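Local coordinates for dihydrodipicolinate synthase (Bacillus anthracis, PDB 3HIJ), which probably condenses pyruvate, bound as a Schiff base, with aspartate semialdehyde in the committed step of lysine and diaminopimelate biosynthesis, at residues I145-V150 and T173-K178. Residues are numbered along the deposited sequence; the frame is centred on the assembly and turned at random.
With NA (sodium ion), chain F.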
loop_
_atom_site.group_PDB
_atom_site.type_symbol
_atom_site.label_atom_id
_atom_site.label_comp_id
_atom_site.label_asym_id
_atom_site.label_seq_id
_atom_site.Cartn_x
_atom_site.Cartn_y
_atom_site.Cartn_z
ATOM N N ILE A 145 5.711 13.862 6.663
ATOM C CA ILE A 145 5.686 15.306 6.817
ATOM C C ILE A 145 5.469 15.822 5.394
ATOM O O ILE A 145 6.331 15.635 4.549
ATOM C CB ILE A 145 7.003 15.857 7.408
ATOM C CG1 ILE A 145 7.448 14.987 8.611
ATOM C CG2 ILE A 145 6.767 17.312 7.877
ATOM C CD1 ILE A 145 8.708 15.440 9.253
ATOM N N SER A 146 4.308 16.404 5.100
ATOM C CA SER A 146 4.056 16.860 3.745
ATOM C C SER A 146 5.087 17.897 3.312
ATOM O O SER A 146 5.672 18.627 4.139
ATOM C CB SER A 146 2.631 17.450 3.577
ATOM O OG SER A 146 2.604 18.729 4.188
ATOM N N VAL A 147 5.322 17.960 1.990
ATOM C CA VAL A 147 6.156 19.040 1.463
ATOM C C VAL A 147 5.766 20.440 2.009
ATOM O O VAL A 147 6.639 21.202 2.446
ATOM C CB VAL A 147 6.141 19.068 -0.088
ATOM C CG1 VAL A 147 6.997 20.268 -0.561
ATOM C CG2 VAL A 147 6.690 17.763 -0.640
ATOM N N ASP A 148 4.472 20.768 2.018
ATOM C CA ASP A 148 4.038 22.084 2.509
ATOM C C ASP A 148 4.317 22.246 3.985
ATOM O O ASP A 148 4.754 23.309 4.425
ATOM C CB ASP A 148 2.561 22.335 2.218
ATOM C CG ASP A 148 2.261 22.418 0.684
ATOM O OD1 ASP A 148 3.133 22.866 -0.130
ATOM O OD2 ASP A 148 1.138 22.011 0.282
ATOM N N THR A 149 4.141 21.178 4.756
ATOM C CA THR A 149 4.519 21.256 6.162
ATOM C C THR A 149 6.026 21.494 6.352
ATOM O O THR A 149 6.444 22.330 7.181
ATOM C CB THR A 149 4.030 20.002 6.943
ATOM O OG1 THR A 149 2.625 19.906 6.783
ATOM C CG2 THR A 149 4.264 20.145 8.378
ATOM N N VAL A 150 6.841 20.793 5.567
ATOM C CA VAL A 150 8.298 20.985 5.696
ATOM C C VAL A 150 8.670 22.443 5.316
ATOM O O VAL A 150 9.492 23.094 5.994
ATOM C CB VAL A 150 9.110 20.026 4.798
ATOM C CG1 VAL A 150 10.631 20.360 4.937
ATOM C CG2 VAL A 150 8.864 18.494 5.181
ATOM N N THR A 173 12.939 16.571 -4.226
ATOM C CA THR A 173 13.080 17.602 -5.249
ATOM C C THR A 173 12.197 18.810 -4.917
ATOM O O THR A 173 12.639 19.940 -4.965
ATOM C CB THR A 173 12.637 17.114 -6.692
ATOM O OG1 THR A 173 13.482 16.052 -7.110
ATOM C CG2 THR A 173 12.734 18.266 -7.731
ATOM N N GLU A 174 10.946 18.534 -4.580
ATOM C CA GLU A 174 9.958 19.581 -4.341
ATOM C C GLU A 174 10.263 20.380 -3.054
ATOM O O GLU A 174 10.088 21.607 -3.024
ATOM C CB GLU A 174 8.567 18.919 -4.308
ATOM C CG GLU A 174 7.457 19.852 -4.497
ATOM C CD GLU A 174 6.105 19.181 -4.204
ATOM O OE1 GLU A 174 5.967 17.921 -4.320
ATOM O OE2 GLU A 174 5.179 19.940 -3.885
ATOM N N ILE A 175 10.764 19.686 -2.008
ATOM C CA ILE A 175 11.246 20.353 -0.808
ATOM C C ILE A 175 12.463 21.268 -1.148
ATOM O O ILE A 175 12.598 22.386 -0.643
ATOM C CB ILE A 175 11.655 19.334 0.286
ATOM C CG1 ILE A 175 10.397 18.510 0.767
ATOM C CG2 ILE A 175 12.396 20.034 1.437
ATOM C CD1 ILE A 175 10.736 17.288 1.682
ATOM N N ILE A 176 13.386 20.761 -1.953
ATOM C CA ILE A 176 14.569 21.537 -2.298
ATOM C C ILE A 176 14.102 22.817 -2.985
ATOM O O ILE A 176 14.497 23.932 -2.612
ATOM C CB ILE A 176 15.488 20.728 -3.177
ATOM C CG1 ILE A 176 16.266 19.729 -2.280
ATOM C CG2 ILE A 176 16.440 21.714 -3.994
ATOM C CD1 ILE A 176 16.850 18.563 -3.025
ATOM N N GLU A 177 13.216 22.657 -3.946
ATOM C CA GLU A 177 12.846 23.765 -4.757
ATOM C C GLU A 177 12.090 24.836 -3.967
ATOM O O GLU A 177 12.377 26.024 -4.102
ATOM C CB GLU A 177 11.951 23.318 -5.897
ATOM C CG GLU A 177 11.620 24.564 -6.740
ATOM C CD GLU A 177 10.969 24.258 -8.028
ATOM O OE1 GLU A 177 11.391 24.831 -9.069
ATOM O OE2 GLU A 177 10.032 23.427 -7.989
ATOM N N LYS A 178 11.108 24.400 -3.173
ATOM C CA LYS A 178 10.188 25.320 -2.452
ATOM C C LYS A 178 10.810 25.883 -1.202
ATOM O O LYS A 178 10.295 26.842 -0.646
ATOM C CB LYS A 178 8.861 24.660 -2.116
ATOM C CG LYS A 178 8.084 24.301 -3.327
ATOM C CD LYS A 178 6.766 23.617 -3.044
ATOM C CE LYS A 178 5.876 23.870 -4.284
ATOM N NZ LYS A 178 4.819 22.823 -4.414
HETATM NA NA NA F . 15.816 24.841 -0.948
HETATM O O HOH W 1 17.162 23.040 -0.269
HETATM O O HOH W 2 16.629 25.983 -2.957
#
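V147 lays both of its methyls against the carboxylate of E174, CG2 lying 3.8 Å from OE1, and so joins two neighbouring outer helices of the TIM barrel, 147-154 and 169-178. These helices flank strand 159-161 in the sequence, and their contact is a worked example of helix-to-helix packing: here valine and isoleucine branches make the junction, and E174 and K178 lie at its more exposed side. Deeper in, CG2 of V147 also packs on CG1 of I175 at 4.0 Å. I175 then reaches the next turn of the first helix: its CG2 approaches CG1 of V150 at 3.9 Å, the two side chains running roughly at right angles. With chi1 at -64°, I175 sends CG1 toward V147 while CG2, anti to the backbone N, is left to meet V150. V150 also touches I162, just after strand 159-161, and I175 touches V185, just before strand 186-187. S146 caps the first helix from the position just before it, its OG accepting from N of T149 at 2.9 Å. On the second, I176 offers its carbonyl O to the sodium ion at 2.3 Å, alongside T179 and A180. Beside V147, whose CG1 lies 4.2 Å from CD of K178, E174 and K178 form a salt bridge one helical turn apart; NZ meets OE2 at 3.0 Å from the anti side, 18° out of the carboxylate plane.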